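Local coordinates for E3 SUMO-protein ligase SIZ2 (Saccharomyces cerevisiae, PDB 6U75) that acts as a SUMO E3 ligase, may promote attachment of SUMO to septins, and may take part in chromosome maintenance, at residues A[18-23]-A[57-62]; A[73-78]-A[128-133]; A[245-250]-A[264-269]. All blocks are in the same frame, centred on the assembly; numbering follows the deposited sequence.

From the N terminus, contact 1 closes first: 33 residues separate segments 18-23 and 57-62, among them helix 38-46, and one lysine-serine pair joins strand 12-21 to the end of strand 50-58. Contact 2 opens only after contact 1 has closed and spans 49 residues, bringing the loop 73-78 against strand 130-139. The two are in series, neither nested nor crossed, yet they touch, because strand 130-139 lies between strands 12-21 and 50-58 in the PINIT sheet; their centres are 8 Å apart. Contact 3, on the opposite side of the chain's centre, closes a 13-residue connection, about 48 Å from contact 2 between centres, and joins helix 242-249 to the C-terminal strand 266-268.

Contact 1. Residues A[18-23]-A[57-62]; sequences NKKLKQ and GFSIPF
The end of Lys20 meets Ser59 over one face of the antiparallel sheet in the PINIT domain. Their strands, 12-21 and 50-58, are not hydrogen-bonded to each other here: strand 130-139 runs between them and pairs with both. The two segments therefore meet through side chains alone, and little surface is buried, 75 Å² in all.

The backbone bonds set the spacing. Lys19 and Leu21 pair with Ile132 and Tyr130 at one edge of the middle strand, while Gly57 pairs with Ser131 at the other. A short residue at Ser131 suits this middle position, since the side chains of both Lys20 and Ser59 pass against it.

The polar interaction is a weak hydrogen bond from Lys20 NZ to Ser59 OG, 3.1 Å long. With chi1 at 175° the Ser59 hydroxyl lies opposite the backbone N, where NZ can meet it. Its stronger partner is Glu65, whose OE1 it hydrogen-bonds; the other carboxylate oxygen, OE2, holds Ser131 OG. Serine fits here because one small hydroxyl can both accept from an ammonium group and bond to a carboxylate, and the nearby acid probably helps to steady the positive charge.

Van der Waals contact comes from the lysine methylenes. The chain bends at chi2 and again at chi4 and runs alongside the serine, with Lys20 CE 4.1 Å from Ser59 CB. A long, flexible side chain suits the place, since it has to pass over the middle strand. The hydroxyl sits beside the end of the lysine chain: the CE-NZ-OG angle at Lys20 NZ is near 79°, far from a straight-on approach and consistent with a weak bond to Ser59 OG.

Contact 2. Residues A[73-78]-A[128-133]; sequences DFPYPC and KEYSIS
Tyr130 and Pro75 meet face on, the pyrrolidine ring lying over one face of the phenol. Tyr130 gives the largest single share of the buried surface and Pro75 the next. Pro75 CD stands 4.0 Å from the centroid of the Tyr130 ring and only 9° off its normal, a CH-pi contact placed almost centrally. Pro75 CB lies over the rim of the same face, 3.6 Å from Tyr130 CE1, and the two side chains cross obliquely. Proline suits the spot twice over: the CD methylene, bonded to the imide nitrogen, is probably slightly polarised, which would help it settle on an aromatic face, and the residue brings no backbone N-H needing a partner in this buried loop.

The tyrosine is aimed at the loop by its first torsion, with CG anti to the carbonyl carbon (chi1 -68°). Its far end runs past the proline backbone, Tyr130 OH lying 3.5 Å from Pro75 CA.

Asp73 uses its backbone. Its carbonyl comes to the edge of the ring, near the plane, with Asp73 O 3.3 Å from Tyr130 CD2; that oxygen also accepts a hydrogen bond from Ser56 OG. The carboxylate turns to other partners: OD1 takes a hydrogen bond from Gly99 N and a salt bridge from Lys92, which together fix the loop entering the contact.

A leucine in place of Tyr130 would probably leave Pro75 without a flat face to rest on and open a gap beside the Asp73 carbonyl.

The contact thus brings the loop between strands 50-58 and 79-82 against the sheet of the PINIT domain, on strand 130-139, where the Tyr130 ring also meets Leu21 of strand 12-21 and Phe58 of strand 50-58.

Contact 3. Residues A[245-250]-A[264-269]; sequences DNIIQN and GSWKPI
Ile247 lays the CG1 arm of its side chain over the indole of Trp266, above the five-membered ring. Ile247 CG1 is 3.9 Å from the centroid of that ring and 7° off its normal, a CH-pi contact in which a methylene sits squarely over the pyrrole portion. The arm is extended (chi2 -179°), which carries the terminal methyl on across the same ring: Ile247 CD1 reaches 4.0 Å from Trp266 CG. A branched aliphatic residue suits this buried helical position because it can spread in two directions, and Ile247 also meets Leu183 and Leu185.

Trp266 has its CG between the backbone N and the carbonyl carbon (chi1 52°), a crowded position that sets the indole against the helix. The two side chains point in opposing directions as they pass, and the six-membered ring reaches on to the end of the helix. There Asn250, the first residue to leave helical backbone angles, places its backbone carbonyl at the edge of the indole, near its plane: Asn250 O lies 3.4 Å from Trp266 CH2. The slightly positive ring hydrogens probably make that edge a tolerable neighbour for the oxygen. The breadth of an indole lets one side chain touch Ile247 and Asn250 and still pack on Val258 and Ile260 of the neighbouring strand.

The arrangement is that of a helix packed against a small antiparallel sheet, here helix 242-249 beside the three strands 181-184, 257-260 and 266-268, probably part of the C-terminal region next to the SP-RING, as in the related Siz1.

Contact 1. Residues A[18-23]-A[57-62]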
# COMPACT_ATOMS: atom_id res chain seq x y z
N ASN A 18 16.71 -1.39 17.16
CA ASN A 18 15.50 -2.10 17.56
C ASN A 18 15.07 -1.65 18.95
O ASN A 18 15.88 -1.16 19.74
CB ASN A 18 15.74 -3.61 17.55
CG ASN A 18 16.30 -4.11 16.24
OD1 ASN A 18 15.55 -4.47 15.33
ND2 ASN A 18 17.62 -4.13 16.13
N LYS A 19 13.79 -1.82 19.24
CA LYS A 19 13.31 -1.48 20.57
C LYS A 19 11.97 -2.15 20.83
O LYS A 19 11.11 -2.22 19.95
CB LYS A 19 13.17 0.05 20.74
CG LYS A 19 13.08 0.51 22.19
CD LYS A 19 14.39 0.28 22.94
CE LYS A 19 14.27 0.64 24.41
NZ LYS A 19 14.59 2.07 24.68
N LYS A 20 11.79 -2.64 22.05
CA LYS A 20 10.51 -3.17 22.50
C LYS A 20 9.80 -2.11 23.33
O LYS A 20 10.39 -1.53 24.25
CB LYS A 20 10.71 -4.45 23.32
CG LYS A 20 10.99 -5.69 22.50
CD LYS A 20 9.84 -6.02 21.56
CE LYS A 20 9.75 -7.52 21.29
NZ LYS A 20 9.26 -8.26 22.49
N LEU A 21 8.55 -1.84 22.99
CA LEU A 21 7.70 -0.93 23.73
C LEU A 21 6.73 -1.74 24.57
O LEU A 21 5.92 -2.51 24.02
CB LEU A 21 6.94 0.00 22.78
CG LEU A 21 7.48 1.42 22.63
CD1 LEU A 21 6.66 2.18 21.60
CD2 LEU A 21 7.47 2.15 23.96
N LYS A 22 6.81 -1.59 25.89
CA LYS A 22 5.98 -2.34 26.81
C LYS A 22 4.72 -1.56 27.17
O LYS A 22 4.63 -0.35 26.98
CB LYS A 22 6.77 -2.69 28.07
CG LYS A 22 7.27 -1.49 28.86
CD LYS A 22 7.99 -1.94 30.12
CE LYS A 22 8.46 -0.76 30.96
NZ LYS A 22 9.10 -1.21 32.23
N GLN A 23 3.74 -2.29 27.69
CA GLN A 23 2.47 -1.67 28.07
C GLN A 23 2.69 -0.59 29.12
O GLN A 23 3.53 -0.73 30.02
CB GLN A 23 1.50 -2.72 28.59
CG GLN A 23 0.76 -3.48 27.50
CD GLN A 23 -0.26 -4.45 28.05
OE1 GLN A 23 -0.22 -5.65 27.75
NE2 GLN A 23 -1.19 -3.95 28.86
N GLY A 57 5.43 -2.61 14.73
CA GLY A 57 4.49 -3.71 14.60
C GLY A 57 4.06 -4.24 15.95
O GLY A 57 4.71 -4.01 16.97
N PHE A 58 2.93 -4.94 15.95
CA PHE A 58 2.46 -5.59 17.16
C PHE A 58 3.44 -6.69 17.56
O PHE A 58 3.82 -7.53 16.74
CB PHE A 58 1.06 -6.18 16.96
CG PHE A 58 -0.04 -5.16 17.00
CD1 PHE A 58 -0.08 -4.18 17.99
CD2 PHE A 58 -1.05 -5.17 16.05
CE1 PHE A 58 -1.09 -3.25 18.02
CE2 PHE A 58 -2.06 -4.24 16.08
CZ PHE A 58 -2.09 -3.27 17.07
N SER A 59 3.85 -6.68 18.82
CA SER A 59 4.81 -7.65 19.36
C SER A 59 4.02 -8.73 20.09
O SER A 59 3.71 -8.61 21.28
CB SER A 59 5.81 -6.96 20.27
OG SER A 59 6.67 -7.91 20.89
N ILE A 60 3.69 -9.80 19.37
CA ILE A 60 2.95 -10.91 19.95
C ILE A 60 3.86 -11.61 20.95
O ILE A 60 4.93 -12.10 20.56
CB ILE A 60 2.45 -11.88 18.87
CG1 ILE A 60 1.59 -11.13 17.85
CG2 ILE A 60 1.66 -13.03 19.50
CD1 ILE A 60 1.02 -12.00 16.75
N PRO A 61 3.51 -11.67 22.23
CA PRO A 61 4.40 -12.29 23.22
C PRO A 61 4.22 -13.80 23.28
O PRO A 61 3.33 -14.38 22.66
CB PRO A 61 3.95 -11.63 24.52
CG PRO A 61 2.49 -11.41 24.33
CD PRO A 61 2.28 -11.15 22.85
N PHE A 62 5.10 -14.43 24.05
CA PHE A 62 5.08 -15.85 24.37
C PHE A 62 5.50 -16.73 23.19
O PHE A 62 5.52 -17.96 23.34
CB PHE A 62 3.70 -16.31 24.85
CG PHE A 62 3.08 -15.38 25.86
CD1 PHE A 62 3.84 -14.85 26.89
CD2 PHE A 62 1.74 -15.02 25.77
CE1 PHE A 62 3.28 -13.99 27.81
CE2 PHE A 62 1.18 -14.17 26.69
CZ PHE A 62 1.94 -13.65 27.71

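Contact 2. Residues A[73-78]-A[128-133]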
# COMPACT_ATOMS: atom_id res chain seq x y z
N ASP A 73 2.06 -1.57 12.51
CA ASP A 73 1.12 -1.04 13.49
C ASP A 73 1.89 -0.14 14.45
O ASP A 73 2.73 -0.62 15.21
CB ASP A 73 0.41 -2.16 14.25
CG ASP A 73 -0.76 -2.73 13.48
OD1 ASP A 73 -1.64 -1.95 13.06
OD2 ASP A 73 -0.80 -3.97 13.28
N PHE A 74 1.61 1.16 14.39
CA PHE A 74 2.15 2.11 15.35
C PHE A 74 1.17 2.30 16.50
O PHE A 74 -0.05 2.15 16.32
CB PHE A 74 2.40 3.46 14.68
CG PHE A 74 3.72 3.55 13.96
CD1 PHE A 74 3.84 3.11 12.66
CD2 PHE A 74 4.83 4.09 14.59
CE1 PHE A 74 5.06 3.20 12.00
CE2 PHE A 74 6.04 4.18 13.94
CZ PHE A 74 6.15 3.74 12.64
N PRO A 75 1.65 2.63 17.69
CA PRO A 75 0.73 2.97 18.79
C PRO A 75 0.04 4.30 18.49
O PRO A 75 0.69 5.30 18.19
CB PRO A 75 1.64 3.07 20.01
CG PRO A 75 2.99 3.38 19.45
CD PRO A 75 3.06 2.69 18.12
N TYR A 76 -1.29 4.30 18.58
CA TYR A 76 -2.06 5.51 18.36
C TYR A 76 -2.68 5.97 19.67
O TYR A 76 -3.37 5.18 20.33
CB TYR A 76 -3.15 5.30 17.31
CG TYR A 76 -3.95 6.56 17.04
CD1 TYR A 76 -3.45 7.54 16.18
CD2 TYR A 76 -5.18 6.78 17.64
CE1 TYR A 76 -4.17 8.69 15.93
CE2 TYR A 76 -5.90 7.93 17.40
CZ TYR A 76 -5.39 8.89 16.54
OH TYR A 76 -6.10 10.04 16.30
N PRO A 77 -2.49 7.23 20.08
CA PRO A 77 -1.69 8.27 19.41
C PRO A 77 -0.19 8.12 19.65
O PRO A 77 0.21 7.45 20.61
CB PRO A 77 -2.20 9.56 20.06
CG PRO A 77 -2.54 9.13 21.44
CD PRO A 77 -3.14 7.76 21.29
N CYS A 78 0.61 8.74 18.80
CA CYS A 78 2.06 8.71 18.94
C CYS A 78 2.64 10.01 18.41
O CYS A 78 2.14 10.56 17.42
CB CYS A 78 2.67 7.53 18.17
SG CYS A 78 2.12 7.39 16.46
N LYS A 128 -0.81 -2.50 24.07
CA LYS A 128 -0.15 -3.69 23.57
C LYS A 128 1.32 -3.41 23.35
O LYS A 128 1.72 -2.26 23.12
CB LYS A 128 -0.80 -4.17 22.26
CG LYS A 128 -2.16 -4.83 22.45
CD LYS A 128 -2.88 -5.06 21.13
CE LYS A 128 -2.14 -6.04 20.23
NZ LYS A 128 -2.85 -6.27 18.95
N GLU A 129 2.13 -4.46 23.42
CA GLU A 129 3.56 -4.32 23.21
C GLU A 129 3.87 -4.16 21.72
O GLU A 129 3.19 -4.73 20.86
CB GLU A 129 4.31 -5.53 23.77
CG GLU A 129 4.15 -5.71 25.26
CD GLU A 129 4.90 -6.91 25.79
OE1 GLU A 129 4.41 -7.54 26.76
OE2 GLU A 129 5.97 -7.23 25.24
N TYR A 130 4.89 -3.36 21.42
CA TYR A 130 5.26 -3.05 20.05
C TYR A 130 6.73 -3.36 19.81
O TYR A 130 7.55 -3.30 20.73
CB TYR A 130 4.98 -1.58 19.71
CG TYR A 130 3.51 -1.22 19.66
CD1 TYR A 130 2.85 -0.78 20.80
CD2 TYR A 130 2.79 -1.31 18.48
CE1 TYR A 130 1.51 -0.45 20.77
CE2 TYR A 130 1.45 -0.98 18.44
CZ TYR A 130 0.82 -0.55 19.59
OH TYR A 130 -0.52 -0.21 19.55
N SER A 131 7.05 -3.70 18.57
CA SER A 131 8.42 -3.86 18.10
C SER A 131 8.73 -2.72 17.15
O SER A 131 7.97 -2.46 16.21
CB SER A 131 8.62 -5.20 17.40
OG SER A 131 8.49 -6.28 18.31
N ILE A 132 9.86 -2.04 17.39
CA ILE A 132 10.32 -0.91 16.60
C ILE A 132 11.61 -1.33 15.91
O ILE A 132 12.55 -1.79 16.56
CB ILE A 132 10.55 0.33 17.48
CG1 ILE A 132 9.25 0.75 18.17
CG2 ILE A 132 11.12 1.47 16.65
CD1 ILE A 132 8.19 1.30 17.24
N SER A 133 11.65 -1.15 14.59
CA SER A 133 12.80 -1.53 13.78
C SER A 133 13.12 -0.41 12.80
O SER A 133 12.31 0.48 12.57
CB SER A 133 12.55 -2.83 13.01
OG SER A 133 12.03 -3.84 13.86

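Contact 3. Residues A[245-250]-A[264-269]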
# COMPACT_ATOMS: atom_id res chain seq x y z
N ASP A 245 -10.88 -2.26 -21.37
CA ASP A 245 -9.87 -1.45 -22.04
C ASP A 245 -10.24 -1.20 -23.50
O ASP A 245 -10.13 -0.07 -23.99
CB ASP A 245 -8.50 -2.14 -21.94
CG ASP A 245 -7.40 -1.34 -22.61
OD1 ASP A 245 -7.04 -0.27 -22.09
OD2 ASP A 245 -6.90 -1.79 -23.66
N ASN A 246 -10.68 -2.25 -24.20
CA ASN A 246 -11.08 -2.08 -25.59
C ASN A 246 -12.34 -1.23 -25.70
O ASN A 246 -12.47 -0.43 -26.64
CB ASN A 246 -11.29 -3.44 -26.25
CG ASN A 246 -10.03 -4.27 -26.31
OD1 ASN A 246 -8.92 -3.75 -26.13
ND2 ASN A 246 -10.17 -5.56 -26.56
N ILE A 247 -13.27 -1.38 -24.76
CA ILE A 247 -14.46 -0.54 -24.78
C ILE A 247 -14.08 0.93 -24.64
O ILE A 247 -14.63 1.81 -25.31
CB ILE A 247 -15.46 -0.98 -23.70
CG1 ILE A 247 -16.03 -2.35 -24.04
CG2 ILE A 247 -16.57 0.06 -23.54
CD1 ILE A 247 -17.04 -2.87 -23.04
N ILE A 248 -13.12 1.22 -23.76
CA ILE A 248 -12.70 2.60 -23.54
C ILE A 248 -11.97 3.14 -24.76
O ILE A 248 -12.22 4.27 -25.21
CB ILE A 248 -11.84 2.71 -22.27
CG1 ILE A 248 -12.67 2.39 -21.03
CG2 ILE A 248 -11.24 4.11 -22.17
CD1 ILE A 248 -11.84 2.22 -19.77
N GLN A 249 -11.05 2.35 -25.32
CA GLN A 249 -10.28 2.81 -26.48
C GLN A 249 -11.16 3.06 -27.69
O GLN A 249 -10.72 3.73 -28.63
CB GLN A 249 -9.19 1.80 -26.83
CG GLN A 249 -8.09 1.68 -25.78
CD GLN A 249 -7.32 2.97 -25.60
OE1 GLN A 249 -7.80 3.92 -25.00
NE2 GLN A 249 -6.10 3.01 -26.14
N ASN A 250 -12.39 2.54 -27.70
CA ASN A 250 -13.32 2.70 -28.81
C ASN A 250 -14.57 3.44 -28.36
O ASN A 250 -15.70 3.10 -28.73
CB ASN A 250 -13.68 1.35 -29.41
CG ASN A 250 -12.45 0.54 -29.78
OD1 ASN A 250 -12.25 -0.57 -29.29
ND2 ASN A 250 -11.62 1.09 -30.66
N GLY A 264 -22.57 -10.11 -25.17
CA GLY A 264 -21.26 -9.52 -25.04
C GLY A 264 -21.11 -8.20 -25.76
O GLY A 264 -20.13 -7.47 -25.49
N SER A 265 -22.02 -7.86 -26.66
CA SER A 265 -22.00 -6.57 -27.32
C SER A 265 -22.31 -5.46 -26.31
O SER A 265 -22.79 -5.71 -25.20
CB SER A 265 -23.02 -6.54 -28.47
OG SER A 265 -24.32 -6.81 -27.99
N TRP A 266 -22.02 -4.22 -26.71
CA TRP A 266 -22.14 -3.09 -25.81
C TRP A 266 -22.62 -1.86 -26.56
O TRP A 266 -22.23 -1.63 -27.71
CB TRP A 266 -20.79 -2.80 -25.12
CG TRP A 266 -19.64 -2.65 -26.06
CD1 TRP A 266 -18.84 -3.64 -26.54
CD2 TRP A 266 -19.16 -1.43 -26.63
NE1 TRP A 266 -17.89 -3.11 -27.38
CE2 TRP A 266 -18.06 -1.76 -27.45
CE3 TRP A 266 -19.54 -0.09 -26.52
CZ2 TRP A 266 -17.34 -0.80 -28.16
CZ3 TRP A 266 -18.83 0.86 -27.23
CH2 TRP A 266 -17.74 0.51 -28.04
N LYS A 267 -23.48 -1.08 -25.90
CA LYS A 267 -24.09 0.11 -26.49
C LYS A 267 -23.83 1.31 -25.59
O LYS A 267 -24.09 1.24 -24.38
CB LYS A 267 -25.60 -0.09 -26.68
CG LYS A 267 -25.98 -1.29 -27.51
CD LYS A 267 -27.48 -1.55 -27.44
CE LYS A 267 -27.91 -2.63 -28.41
NZ LYS A 267 -26.97 -3.78 -28.42
N PRO A 268 -23.34 2.43 -26.13
CA PRO A 268 -23.24 3.64 -25.31
C PRO A 268 -24.61 4.07 -24.79
O PRO A 268 -25.59 4.09 -25.54
CB PRO A 268 -22.64 4.68 -26.26
CG PRO A 268 -21.95 3.88 -27.31
CD PRO A 268 -22.76 2.63 -27.47
N ILE A 269 -24.66 4.41 -23.51
CA ILE A 269 -25.90 4.90 -22.90
C ILE A 269 -25.87 6.43 -22.87
O ILE A 269 -25.53 7.03 -21.86
CB ILE A 269 -26.10 4.33 -21.49
CG1 ILE A 269 -26.12 2.80 -21.53
CG2 ILE A 269 -27.40 4.86 -20.87
CD1 ILE A 269 -26.34 2.14 -20.18